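Local coordinates for putative cobalamin synthesis related protein (Corynebacterium diphtheriae, PDB 2NPN) that probably acts as an S-adenosylmethionine-dependent methyltransferase of adenosylcobalamin biosynthesis, perhaps as a precorrin-6A synthase (deacetylating), at residues A[181-186]-A[244-249]; A[198-203]-A[218-223]; A[202-207]-A[239-244]. One frame throughout, in Å; residues are numbered along the deposited sequence.

Overall arrangement
All three contacts belong to the mixed sheet of the chain. Contacts 1 and 3 share strand 243-249, which pairs antiparallel with 181-185 in contact 1 and with 200-206 in contact 3; their centres are about 11 Å apart. Both are buried and both bind S-adenosylmethionine, contact 1 through Leu-186 N and contact 3 through Asp-243 O, with Thr-244 OG1 shared. Contact 2, only partly buried, joins the other end of strand 200-206 to the start of helix 220-238; its centre lies about 26 Å from the centre of the chain. Chemistry differs too: apolar pairs and an arginine-asparagine grip in contact 1, a tyrosine pair and magnesium in contact 2, aromatic rings and a tryptophan-aspartate bond in contact 3.

Contact 1 (A[181-186]-A[244-249]). With SAM (S-adenosylmethionine), chain C.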
loop_
_atom_site.group_PDB
_atom_site.type_symbol
_atom_site.label_atom_id
_atom_site.label_comp_id
_atom_site.label_asym_id
_atom_site.label_seq_id
_atom_site.Cartn_x
_atom_site.Cartn_y
_atom_site.Cartn_z
ATOM N N ASN A 181 -13.453 -12.664 11.719
ATOM C CA ASN A 181 -11.988 -12.485 11.610
ATOM C C ASN A 181 -11.730 -11.746 10.315
ATOM O O ASN A 181 -11.632 -12.361 9.237
ATOM C CB ASN A 181 -11.339 -13.827 11.628
ATOM C CG ASN A 181 -9.850 -13.726 11.665
ATOM O OD1 ASN A 181 -9.333 -13.122 12.602
ATOM N ND2 ASN A 181 -9.148 -14.358 10.724
ATOM N N CYS A 182 -11.678 -10.435 10.412
ATOM C CA CYS A 182 -11.514 -9.661 9.223
ATOM C C CYS A 182 -10.493 -8.569 9.428
ATOM O O CYS A 182 -10.189 -8.167 10.542
ATOM C CB CYS A 182 -12.850 -9.109 8.782
ATOM S SG CYS A 182 -13.602 -7.948 9.897
ATOM N N VAL A 183 -9.886 -8.196 8.321
ATOM C CA VAL A 183 -8.920 -7.090 8.253
ATOM C C VAL A 183 -9.536 -5.984 7.403
ATOM O O VAL A 183 -10.083 -6.256 6.320
ATOM C CB VAL A 183 -7.614 -7.546 7.615
ATOM C CG1 VAL A 183 -6.644 -6.336 7.451
ATOM C CG2 VAL A 183 -6.988 -8.664 8.441
ATOM N N VAL A 184 -9.479 -4.743 7.870
ATOM C CA VAL A 184 -10.103 -3.618 7.204
ATOM C C VAL A 184 -9.037 -2.578 6.798
ATOM O O VAL A 184 -8.225 -2.154 7.625
ATOM C CB VAL A 184 -11.163 -2.953 8.041
ATOM C CG1 VAL A 184 -11.872 -1.853 7.282
ATOM C CG2 VAL A 184 -12.156 -3.980 8.609
HETATM N N MSE A 185 -9.038 -2.278 5.516
HETATM C CA MSE A 185 -8.166 -1.286 4.917
HETATM C C MSE A 185 -9.014 -0.197 4.258
HETATM O O MSE A 185 -10.221 -0.340 4.056
HETATM C CB MSE A 185 -7.236 -1.953 3.873
HETATM C CG MSE A 185 -6.464 -3.085 4.485
HETATM SE SE MSE A 185 -5.316 -4.086 3.237
HETATM C CE MSE A 185 -3.881 -2.817 3.163
ATOM N N LEU A 186 -8.358 0.903 3.877
ATOM C CA LEU A 186 -9.030 1.947 3.111
ATOM C C LEU A 186 -10.277 2.510 3.864
ATOM O O LEU A 186 -11.212 2.987 3.230
ATOM C CB LEU A 186 -9.412 1.454 1.729
ATOM C CG LEU A 186 -8.229 1.134 0.829
ATOM C CD1 LEU A 186 -8.702 0.433 -0.438
ATOM C CD2 LEU A 186 -7.514 2.438 0.430
ATOM N N THR A 244 -4.961 0.566 9.559
ATOM C CA THR A 244 -5.391 -0.790 9.196
ATOM C C THR A 244 -5.788 -1.418 10.527
ATOM O O THR A 244 -5.182 -1.124 11.575
ATOM C CB THR A 244 -4.218 -1.598 8.534
ATOM O OG1 THR A 244 -3.752 -0.950 7.336
ATOM C CG2 THR A 244 -4.636 -3.034 8.118
ATOM N N TYR A 245 -6.813 -2.261 10.514
ATOM C CA TYR A 245 -7.228 -2.893 11.766
ATOM C C TYR A 245 -7.756 -4.296 11.489
ATOM O O TYR A 245 -8.171 -4.605 10.387
ATOM C CB TYR A 245 -8.199 -2.028 12.546
ATOM C CG TYR A 245 -9.458 -1.572 11.820
ATOM C CD1 TYR A 245 -10.673 -2.247 11.991
ATOM C CD2 TYR A 245 -9.485 -0.400 11.049
ATOM C CE1 TYR A 245 -11.861 -1.820 11.355
ATOM C CE2 TYR A 245 -10.654 0.017 10.447
ATOM C CZ TYR A 245 -11.853 -0.687 10.613
ATOM O OH TYR A 245 -13.039 -0.199 10.028
ATOM N N LEU A 246 -7.767 -5.108 12.547
ATOM C CA LEU A 246 -8.256 -6.479 12.485
ATOM C C LEU A 246 -9.356 -6.584 13.540
ATOM O O LEU A 246 -9.140 -6.149 14.669
ATOM C CB LEU A 246 -7.140 -7.493 12.777
ATOM C CG LEU A 246 -7.500 -8.954 12.545
ATOM C CD1 LEU A 246 -6.183 -9.758 12.161
ATOM C CD2 LEU A 246 -8.228 -9.548 13.707
ATOM N N LEU A 247 -10.525 -7.051 13.151
ATOM C CA LEU A 247 -11.667 -7.305 14.060
ATOM C C LEU A 247 -11.808 -8.800 14.174
ATOM O O LEU A 247 -11.733 -9.543 13.205
ATOM C CB LEU A 247 -12.951 -6.736 13.459
ATOM C CG LEU A 247 -13.005 -5.217 13.240
ATOM C CD1 LEU A 247 -14.406 -4.798 12.619
ATOM C CD2 LEU A 247 -12.718 -4.474 14.466
ATOM N N ARG A 248 -11.998 -9.243 15.397
ATOM C CA ARG A 248 -12.163 -10.664 15.699
ATOM C C ARG A 248 -13.261 -10.813 16.727
ATOM O O ARG A 248 -13.241 -10.145 17.760
ATOM C CB ARG A 248 -10.862 -11.269 16.198
ATOM C CG ARG A 248 -10.889 -12.761 16.396
ATOM C CD ARG A 248 -9.498 -13.350 16.602
ATOM N NE ARG A 248 -8.700 -13.277 15.367
ATOM C CZ ARG A 248 -7.365 -13.286 15.273
ATOM N NH1 ARG A 248 -6.582 -13.414 16.358
ATOM N NH2 ARG A 248 -6.789 -13.170 14.095
ATOM N N GLU A 249 -14.153 -11.750 16.465
ATOM C CA GLU A 249 -15.270 -12.037 17.383
ATOM C C GLU A 249 -14.761 -13.035 18.412
ATOM O O GLU A 249 -14.620 -14.225 18.131
ATOM C CB GLU A 249 -16.491 -12.571 16.635
ATOM C CG GLU A 249 -17.737 -12.456 17.426
ATOM C CD GLU A 249 -18.224 -10.997 17.523
ATOM O OE1 GLU A 249 -17.550 -10.057 17.036
ATOM O OE2 GLU A 249 -19.313 -10.825 18.067
HETATM N N SAM C . -0.245 -2.173 -1.362
HETATM C CA SAM C . -0.426 -1.696 0.042
HETATM C C SAM C . -0.040 -2.765 1.047
HETATM O O SAM C . -0.124 -2.506 2.278
HETATM O OXT SAM C . 0.394 -3.860 0.637
HETATM C CB SAM C . -1.872 -1.220 0.268
HETATM C CG SAM C . -2.244 0.038 -0.518
HETATM S SD SAM C . -3.907 0.720 -0.192
HETATM C CE SAM C . -3.839 2.036 -1.442
HETATM C "C5'" SAM C . -3.775 1.857 1.232
HETATM C "C4'" SAM C . -4.295 1.273 2.557
HETATM O "O4'" SAM C . -3.319 0.448 3.102
HETATM C "C3'" SAM C . -4.576 2.298 3.657
HETATM O "O3'" SAM C . -5.843 2.893 3.527
HETATM C "C2'" SAM C . -4.437 1.498 4.923
HETATM O "O2'" SAM C . -5.571 0.663 5.086
HETATM C "C1'" SAM C . -3.250 0.652 4.516
HETATM N N9 SAM C . -1.952 1.254 4.895
HETATM C C8 SAM C . -0.905 1.510 4.024
HETATM N N7 SAM C . 0.152 1.974 4.697
HETATM C C5 SAM C . -0.186 1.975 6.021
HETATM C C6 SAM C . 0.522 2.286 7.173
HETATM N N6 SAM C . 1.810 2.714 7.135
HETATM N N1 SAM C . -0.113 2.168 8.404
HETATM C C2 SAM C . -1.401 1.674 8.471
HETATM N N3 SAM C . -2.102 1.358 7.339
HETATM C C4 SAM C . -1.506 1.478 6.127
#
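Val-184 lies over one face of the Tyr-245 ring. Its CB sits 3.7 Å from the centroid of that ring and 20° off the normal, the geometry of a CH-pi contact, and the two branches spread toward the rim: Val-184 CG1 comes within 3.4 Å of Tyr-245 OH, while CG2 meets CE1. The hydroxyl itself is hydrogen-bonded to Asp-187, so the ring is held both by the valine against its face and by its polar tip. On the other face of the sheet Val-183 and Leu-246 form a second apolar pair, with Val-183 CG2 4.0 Å from Leu-246 CD1.

Backbone bonds hold these side chains in register. Two antiparallel hydrogen-bonded pairs, Cys-182 with Leu-247 and Val-184 with Tyr-245, alternate with the non-hydrogen-bonded pairs Asn-181 with Arg-248 and Val-183 with Leu-246. The N-to-C directions of the two short strand segments are 159° apart, close to antiparallel.

At one polar end Arg-248 grips Asn-181 side-on, giving both NE (2.8 Å) and NH2 (3.0 Å) to the single atom Asn-181 OD1, which lies in the guanidinium plane. A bend at chi3 (-69°) sets NE for this. NH2 also bonds to Leu-155 O, and Asn-181 ND2 to Ile-156 O and Ala-162 O. The other end reaches ribose and adenine of the cofactor: Leu-186 N donates to O2' of S-adenosylmethionine at 3.0 Å, and Thr-244 OG1 donates to its N3 at 2.8 Å.

This antiparallel pair forms the middle of the five-stranded mixed sheet, its end bordering the S-adenosylmethionine pocket; 164-167 flanks strand 181-185, and 200-206 flanks 243-249. Helix 144-152 packs on Val-183, Met-185, Thr-244 and Leu-246, whereas Trp-192 meets the Tyr-245 ring edge-to-face.

Contact 2 (A[198-203]-A[218-223]). With MG (magnesium ion), chain B.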
loop_
_atom_site.group_PDB
_atom_site.type_symbol
_atom_site.label_atom_id
_atom_site.label_comp_id
_atom_site.label_asym_id
_atom_site.label_seq_id
_atom_site.Cartn_x
_atom_site.Cartn_y
_atom_site.Cartn_z
ATOM N N GLU A 198 -20.668 -6.906 21.636
ATOM C CA GLU A 198 -19.913 -6.893 22.897
ATOM C C GLU A 198 -18.648 -7.747 22.825
ATOM O O GLU A 198 -17.724 -7.504 23.606
ATOM C CB GLU A 198 -20.774 -7.279 24.121
ATOM C CG GLU A 198 -21.121 -8.712 24.256
ATOM C CD GLU A 198 -21.918 -9.073 25.556
ATOM O OE1 GLU A 198 -21.839 -8.400 26.628
ATOM O OE2 GLU A 198 -22.689 -10.051 25.483
ATOM N N HIS A 199 -18.604 -8.720 21.909
ATOM C CA HIS A 199 -17.472 -9.663 21.817
ATOM C C HIS A 199 -16.409 -9.262 20.798
ATOM O O HIS A 199 -15.361 -9.937 20.690
ATOM C CB HIS A 199 -17.986 -11.029 21.464
ATOM C CG HIS A 199 -18.911 -11.574 22.495
ATOM N ND1 HIS A 199 -18.539 -11.754 23.818
ATOM C CD2 HIS A 199 -20.205 -11.944 22.413
ATOM C CE1 HIS A 199 -19.560 -12.252 24.488
ATOM N NE2 HIS A 199 -20.595 -12.351 23.668
ATOM N N THR A 200 -16.656 -8.190 20.037
ATOM C CA THR A 200 -15.734 -7.800 18.965
ATOM C C THR A 200 -14.485 -7.170 19.542
ATOM O O THR A 200 -14.576 -6.151 20.266
ATOM C CB THR A 200 -16.404 -6.799 18.022
ATOM O OG1 THR A 200 -17.691 -7.300 17.638
ATOM C CG2 THR A 200 -15.479 -6.535 16.799
ATOM N N TYR A 201 -13.335 -7.751 19.208
ATOM C CA TYR A 201 -12.036 -7.253 19.659
ATOM C C TYR A 201 -11.368 -6.585 18.446
ATOM O O TYR A 201 -11.537 -7.084 17.333
ATOM C CB TYR A 201 -11.152 -8.388 20.147
ATOM C CG TYR A 201 -10.047 -7.906 21.047
ATOM C CD1 TYR A 201 -10.250 -7.773 22.422
ATOM C CD2 TYR A 201 -8.790 -7.633 20.562
ATOM C CE1 TYR A 201 -9.246 -7.331 23.243
ATOM C CE2 TYR A 201 -7.775 -7.202 21.388
ATOM C CZ TYR A 201 -8.002 -7.049 22.736
ATOM O OH TYR A 201 -7.041 -6.611 23.657
HETATM N N MSE A 202 -10.608 -5.518 18.678
HETATM C CA MSE A 202 -9.896 -4.852 17.588
HETATM C C MSE A 202 -8.417 -4.644 17.927
HETATM O O MSE A 202 -8.058 -4.254 19.055
HETATM C CB MSE A 202 -10.535 -3.478 17.280
HETATM C CG MSE A 202 -9.812 -2.731 16.167
HETATM SE SE MSE A 202 -10.743 -1.093 15.557
HETATM C CE MSE A 202 -10.840 -0.129 17.233
ATOM N N TRP A 203 -7.567 -4.933 16.924
ATOM C CA TRP A 203 -6.202 -4.481 16.890
ATOM C C TRP A 203 -6.048 -3.456 15.774
ATOM O O TRP A 203 -6.355 -3.744 14.628
ATOM C CB TRP A 203 -5.255 -5.624 16.639
ATOM C CG TRP A 203 -5.217 -6.670 17.728
ATOM C CD1 TRP A 203 -4.355 -6.749 18.783
ATOM C CD2 TRP A 203 -6.053 -7.829 17.812
ATOM N NE1 TRP A 203 -4.611 -7.887 19.531
ATOM C CE2 TRP A 203 -5.633 -8.569 18.942
ATOM C CE3 TRP A 203 -7.117 -8.320 17.033
ATOM C CZ2 TRP A 203 -6.233 -9.795 19.289
ATOM C CZ3 TRP A 203 -7.694 -9.539 17.390
ATOM C CH2 TRP A 203 -7.256 -10.248 18.509
ATOM N N GLY A 218 -8.087 -3.587 21.945
ATOM C CA GLY A 218 -9.073 -3.818 22.955
ATOM C C GLY A 218 -10.447 -4.124 22.413
ATOM O O GLY A 218 -10.664 -4.106 21.200
ATOM N N TYR A 219 -11.393 -4.416 23.301
ATOM C CA TYR A 219 -12.754 -4.604 22.830
ATOM C C TYR A 219 -13.301 -3.320 22.251
ATOM O O TYR A 219 -13.117 -2.245 22.838
ATOM C CB TYR A 219 -13.673 -5.109 23.957
ATOM C CG TYR A 219 -13.444 -6.578 24.241
ATOM C CD1 TYR A 219 -14.109 -7.553 23.505
ATOM C CD2 TYR A 219 -12.513 -6.993 25.209
ATOM C CE1 TYR A 219 -13.879 -8.894 23.719
ATOM C CE2 TYR A 219 -12.278 -8.344 25.448
ATOM C CZ TYR A 219 -12.941 -9.287 24.701
ATOM O OH TYR A 219 -12.720 -10.626 24.891
ATOM N N VAL A 220 -14.041 -3.418 21.164
ATOM C CA VAL A 220 -14.612 -2.206 20.553
ATOM C C VAL A 220 -15.558 -1.481 21.549
ATOM O O VAL A 220 -15.582 -0.226 21.580
ATOM C CB VAL A 220 -15.273 -2.476 19.164
ATOM C CG1 VAL A 220 -15.981 -1.190 18.636
ATOM C CG2 VAL A 220 -14.231 -3.038 18.169
ATOM N N HIS A 221 -16.238 -2.318 22.374
ATOM C CA HIS A 221 -17.110 -1.883 23.512
ATOM C C HIS A 221 -16.398 -0.835 24.340
ATOM O O HIS A 221 -16.973 0.252 24.638
ATOM C CB HIS A 221 -17.784 -3.057 24.363
ATOM C CG HIS A 221 -16.880 -3.958 25.198
ATOM N ND1 HIS A 221 -16.913 -5.338 25.085
ATOM C CD2 HIS A 221 -16.087 -3.709 26.275
ATOM C CE1 HIS A 221 -16.083 -5.884 25.945
ATOM N NE2 HIS A 221 -15.580 -4.922 26.702
ATOM N N GLU A 222 -15.130 -1.123 24.606
ATOM C CA GLU A 222 -14.268 -0.335 25.503
ATOM C C GLU A 222 -13.521 0.822 24.832
ATOM O O GLU A 222 -13.417 1.923 25.417
ATOM C CB GLU A 222 -13.167 -1.171 26.166
ATOM C CG GLU A 222 -12.177 -0.224 26.948
ATOM C CD GLU A 222 -11.117 -0.883 27.799
ATOM O OE1 GLU A 222 -10.470 -1.869 27.349
ATOM O OE2 GLU A 222 -10.891 -0.372 28.926
ATOM N N ILE A 223 -12.914 0.549 23.676
ATOM C CA ILE A 223 -11.965 1.503 23.028
ATOM C C ILE A 223 -12.451 2.150 21.741
ATOM O O ILE A 223 -11.777 3.026 21.209
ATOM C CB ILE A 223 -10.565 0.857 22.693
ATOM C CG1 ILE A 223 -10.641 -0.157 21.531
ATOM C CG2 ILE A 223 -9.919 0.258 23.908
ATOM C CD1 ILE A 223 -9.275 -0.476 20.945
HETATM MG MG MG B . -14.188 -12.265 24.478
HETATM O O HOH W 1 -16.643 -5.046 21.772
#
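Tyr-201 points a ring edge at the face of Tyr-219 in a T-shaped stack, with centroids 4.9 Å apart and planes at 85°. The setting is a strand-to-helix junction: strand 200-206 is the partner of hairpin strand 214-217, the chain turns at Gly-218, and Tyr-219 occupies the N-cap position of helix 220-238. Tyr-201 CD1 stands over the centre of the Tyr-219 ring, 3.6 Å above its plane, while His-199 O lies at the edge of that ring. Tyr-201 CG is anti to the backbone N (chi1 -160°), and from there the ring lies beside Gly-218, whose CA packs over its face, 3.8 Å from the Tyr-201 centroid, as a CH-pi contact. The phi of Gly-218 (152°) is readily reached by glycine, and its bare CA lets the Tyr-201 ring lie close.

The next shell is backbone. Met-202 and Gly-218 form an antiparallel hydrogen-bonded pair, N to O in both directions, and Tyr-201 with Tyr-219 follows as a non-hydrogen-bonded pair. Val-220 N then donates to Thr-200 O at 2.9 Å, so the first residue of the helix is still tied to the strand. Tyr-219 O accepts from both Glu-222 N and Ile-223 N, which closes the first helical turn.

On the face away from the tyrosines the side chains are apolar and buried. Selenomethionine Met-202 meets Val-220 CG2 through CB at 3.8 Å and Ile-223 CD1 through its terminal CE. Thr-200 CG2 lies alongside Val-220, and Thr-200 OG1 is bonded outside the pair to Thr-197 N and to Glu-249.

At the exposed rim, in the given one of its two conformers, His-221 ND1 donates to Glu-198 O, which lies in the plane of the imidazole. The magnesium ion is bound by Tyr-219 OH at 2.2 Å and by Leu-250 O.

Contact 3 (A[202-207]-A[239-244]); sequences MWWGAF and GWIMDT. With SAM (S-adenosylmethionine), chain C.
Phe-207 turns its ring edge to the face of Trp-240. Phe-207 CE1 sits 3.6 Å above the Trp-240 indole plane, offset toward the rim, and the planes stand at 83°, a T-shaped stack. At its own edge the Phe-207 ring meets Trp-240 O, 3.5 Å from CZ, while Ile-241 CG1 packs against the same CZ at 3.8 Å. That carbonyl oxygen and Met-242 N are buried without a polar partner in the model.

The Trp-204 indole crosses Asp-243 at about a right angle. Trp-204 NE1 donates to Asp-243 OD2 at 2.8 Å, and the oxygen, 21° out of the ring plane, receives it on its anti lone pair; Lys-231 forms a salt bridge with the same oxygen. Asp-243 CG sits in the crowded position between backbone N and carbonyl carbon (chi1 63°), which places it beside the Trp-204 indole.

Gly-205 and Thr-244 exchange two backbone bonds as an antiparallel hydrogen-bonded pair, and Phe-207 N donates to Met-242 O at 3.2 Å. Beyond them lies S-adenosylmethionine: Asp-243 O accepts from its O2' at 2.8 Å, and selenomethionine Met-242 lays CE 3.5 Å from adenine N7. The arrangement is an adenosine-binding wall of the cofactor pocket in a tetrapyrrole methylase.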
loop_
_atom_site.group_PDB
_atom_site.type_symbol
_atom_site.label_atom_id
_atom_site.label_comp_id
_atom_site.label_asym_id
_atom_site.label_seq_id
_atom_site.Cartn_x
_atom_site.Cartn_y
_atom_site.Cartn_z
HETATM N N MSE A 202 -10.608 -5.518 18.678
HETATM C CA MSE A 202 -9.896 -4.852 17.588
HETATM C C MSE A 202 -8.417 -4.644 17.927
HETATM O O MSE A 202 -8.058 -4.254 19.055
HETATM C CB MSE A 202 -10.535 -3.478 17.280
HETATM C CG MSE A 202 -9.812 -2.731 16.167
HETATM SE SE MSE A 202 -10.743 -1.093 15.557
HETATM C CE MSE A 202 -10.840 -0.129 17.233
ATOM N N TRP A 203 -7.567 -4.933 16.924
ATOM C CA TRP A 203 -6.202 -4.481 16.890
ATOM C C TRP A 203 -6.048 -3.456 15.774
ATOM O O TRP A 203 -6.355 -3.744 14.628
ATOM C CB TRP A 203 -5.255 -5.624 16.639
ATOM C CG TRP A 203 -5.217 -6.670 17.728
ATOM C CD1 TRP A 203 -4.355 -6.749 18.783
ATOM C CD2 TRP A 203 -6.053 -7.829 17.812
ATOM N NE1 TRP A 203 -4.611 -7.887 19.531
ATOM C CE2 TRP A 203 -5.633 -8.569 18.942
ATOM C CE3 TRP A 203 -7.117 -8.320 17.033
ATOM C CZ2 TRP A 203 -6.233 -9.795 19.289
ATOM C CZ3 TRP A 203 -7.694 -9.539 17.390
ATOM C CH2 TRP A 203 -7.256 -10.248 18.509
ATOM N N TRP A 204 -5.605 -2.252 16.136
ATOM C CA TRP A 204 -5.593 -1.098 15.241
ATOM C C TRP A 204 -4.196 -0.519 15.168
ATOM O O TRP A 204 -3.410 -0.556 16.132
ATOM C CB TRP A 204 -6.620 -0.076 15.735
ATOM C CG TRP A 204 -6.774 1.155 14.980
ATOM C CD1 TRP A 204 -7.679 1.397 13.976
ATOM C CD2 TRP A 204 -6.057 2.395 15.172
ATOM N NE1 TRP A 204 -7.556 2.691 13.530
ATOM C CE2 TRP A 204 -6.568 3.325 14.235
ATOM C CE3 TRP A 204 -5.021 2.807 16.030
ATOM C CZ2 TRP A 204 -6.124 4.655 14.183
ATOM C CZ3 TRP A 204 -4.560 4.106 15.934
ATOM C CH2 TRP A 204 -5.115 5.016 15.022
ATOM N N GLY A 205 -3.854 0.039 14.003
ATOM C CA GLY A 205 -2.635 0.773 13.895
ATOM C C GLY A 205 -2.656 1.794 12.790
ATOM O O GLY A 205 -3.249 1.570 11.737
ATOM N N ALA A 206 -1.947 2.893 13.036
ATOM C CA ALA A 206 -1.781 3.959 12.066
ATOM C C ALA A 206 -0.317 4.272 11.896
ATOM O O ALA A 206 0.471 4.113 12.813
ATOM C CB ALA A 206 -2.558 5.197 12.473
ATOM N N PHE A 207 0.049 4.678 10.678
ATOM C CA PHE A 207 1.428 5.036 10.354
ATOM C C PHE A 207 2.359 3.876 10.723
ATOM O O PHE A 207 3.478 4.085 11.211
ATOM C CB PHE A 207 1.826 6.327 11.094
ATOM C CG PHE A 207 0.840 7.469 10.921
ATOM C CD1 PHE A 207 0.651 8.051 9.663
ATOM C CD2 PHE A 207 0.152 7.968 11.990
ATOM C CE1 PHE A 207 -0.220 9.116 9.474
ATOM C CE2 PHE A 207 -0.752 9.058 11.823
ATOM C CZ PHE A 207 -0.929 9.604 10.563
ATOM N N GLY A 239 -2.498 15.962 8.658
ATOM C CA GLY A 239 -3.115 16.316 7.380
ATOM C C GLY A 239 -3.752 15.131 6.701
ATOM O O GLY A 239 -4.471 15.281 5.719
ATOM N N TRP A 240 -3.447 13.941 7.211
ATOM C CA TRP A 240 -3.923 12.685 6.639
ATOM C C TRP A 240 -3.662 11.581 7.647
ATOM O O TRP A 240 -2.928 11.751 8.619
ATOM C CB TRP A 240 -3.192 12.350 5.340
ATOM C CG TRP A 240 -1.699 12.187 5.522
ATOM C CD1 TRP A 240 -0.770 13.199 5.567
ATOM C CD2 TRP A 240 -0.954 10.966 5.677
ATOM N NE1 TRP A 240 0.488 12.687 5.753
ATOM C CE2 TRP A 240 0.415 11.323 5.805
ATOM C CE3 TRP A 240 -1.297 9.614 5.709
ATOM C CZ2 TRP A 240 1.417 10.380 5.992
ATOM C CZ3 TRP A 240 -0.285 8.674 5.868
ATOM C CH2 TRP A 240 1.051 9.067 6.011
ATOM N N ILE A 241 -4.270 10.433 7.403
ATOM C CA ILE A 241 -3.968 9.253 8.214
ATOM C C ILE A 241 -4.216 7.998 7.396
ATOM O O ILE A 241 -5.110 7.991 6.561
ATOM C CB ILE A 241 -4.803 9.202 9.530
ATOM C CG1 ILE A 241 -4.397 7.992 10.391
ATOM C CG2 ILE A 241 -6.327 9.146 9.263
ATOM C CD1 ILE A 241 -4.797 8.191 11.825
HETATM N N MSE A 242 -3.390 6.970 7.592
HETATM C CA MSE A 242 -3.693 5.656 7.041
HETATM C C MSE A 242 -3.656 4.692 8.201
HETATM O O MSE A 242 -2.673 4.672 8.945
HETATM C CB MSE A 242 -2.704 5.223 5.973
HETATM C CG MSE A 242 -2.861 5.977 4.662
HETATM SE SE MSE A 242 -1.744 5.268 3.249
HETATM C CE MSE A 242 -0.025 5.430 4.140
ATOM N N ASP A 243 -4.757 3.976 8.374
ATOM C CA ASP A 243 -4.888 2.974 9.415
ATOM C C ASP A 243 -5.262 1.625 8.805
ATOM O O ASP A 243 -5.875 1.554 7.715
ATOM C CB ASP A 243 -5.871 3.356 10.547
ATOM C CG ASP A 243 -7.363 3.540 10.077
ATOM O OD1 ASP A 243 -7.609 3.738 8.864
ATOM O OD2 ASP A 243 -8.303 3.554 10.935
ATOM N N THR A 244 -4.961 0.566 9.559
ATOM C CA THR A 244 -5.391 -0.790 9.196
ATOM C C THR A 244 -5.788 -1.418 10.527
ATOM O O THR A 244 -5.182 -1.124 11.575
ATOM C CB THR A 244 -4.218 -1.598 8.534
ATOM O OG1 THR A 244 -3.752 -0.950 7.336
ATOM C CG2 THR A 244 -4.636 -3.034 8.118
HETATM N N SAM C . -0.245 -2.173 -1.362
HETATM C CA SAM C . -0.426 -1.696 0.042
HETATM C C SAM C . -0.040 -2.765 1.047
HETATM O O SAM C . -0.124 -2.506 2.278
HETATM O OXT SAM C . 0.394 -3.860 0.637
HETATM C CB SAM C . -1.872 -1.220 0.268
HETATM C CG SAM C . -2.244 0.038 -0.518
HETATM S SD SAM C . -3.907 0.720 -0.192
HETATM C CE SAM C . -3.839 2.036 -1.442
HETATM C "C5'" SAM C . -3.775 1.857 1.232
HETATM C "C4'" SAM C . -4.295 1.273 2.557
HETATM O "O4'" SAM C . -3.319 0.448 3.102
HETATM C "C3'" SAM C . -4.576 2.298 3.657
HETATM O "O3'" SAM C . -5.843 2.893 3.527
HETATM C "C2'" SAM C . -4.437 1.498 4.923
HETATM O "O2'" SAM C . -5.571 0.663 5.086
HETATM C "C1'" SAM C . -3.250 0.652 4.516
HETATM N N9 SAM C . -1.952 1.254 4.895
HETATM C C8 SAM C . -0.905 1.510 4.024
HETATM N N7 SAM C . 0.152 1.974 4.697
HETATM C C5 SAM C . -0.186 1.975 6.021
HETATM C C6 SAM C . 0.522 2.286 7.173
HETATM N N6 SAM C . 1.810 2.714 7.135
HETATM N N1 SAM C . -0.113 2.168 8.404
HETATM C C2 SAM C . -1.401 1.674 8.471
HETATM N N3 SAM C . -2.102 1.358 7.339
HETATM C C4 SAM C . -1.506 1.478 6.127
#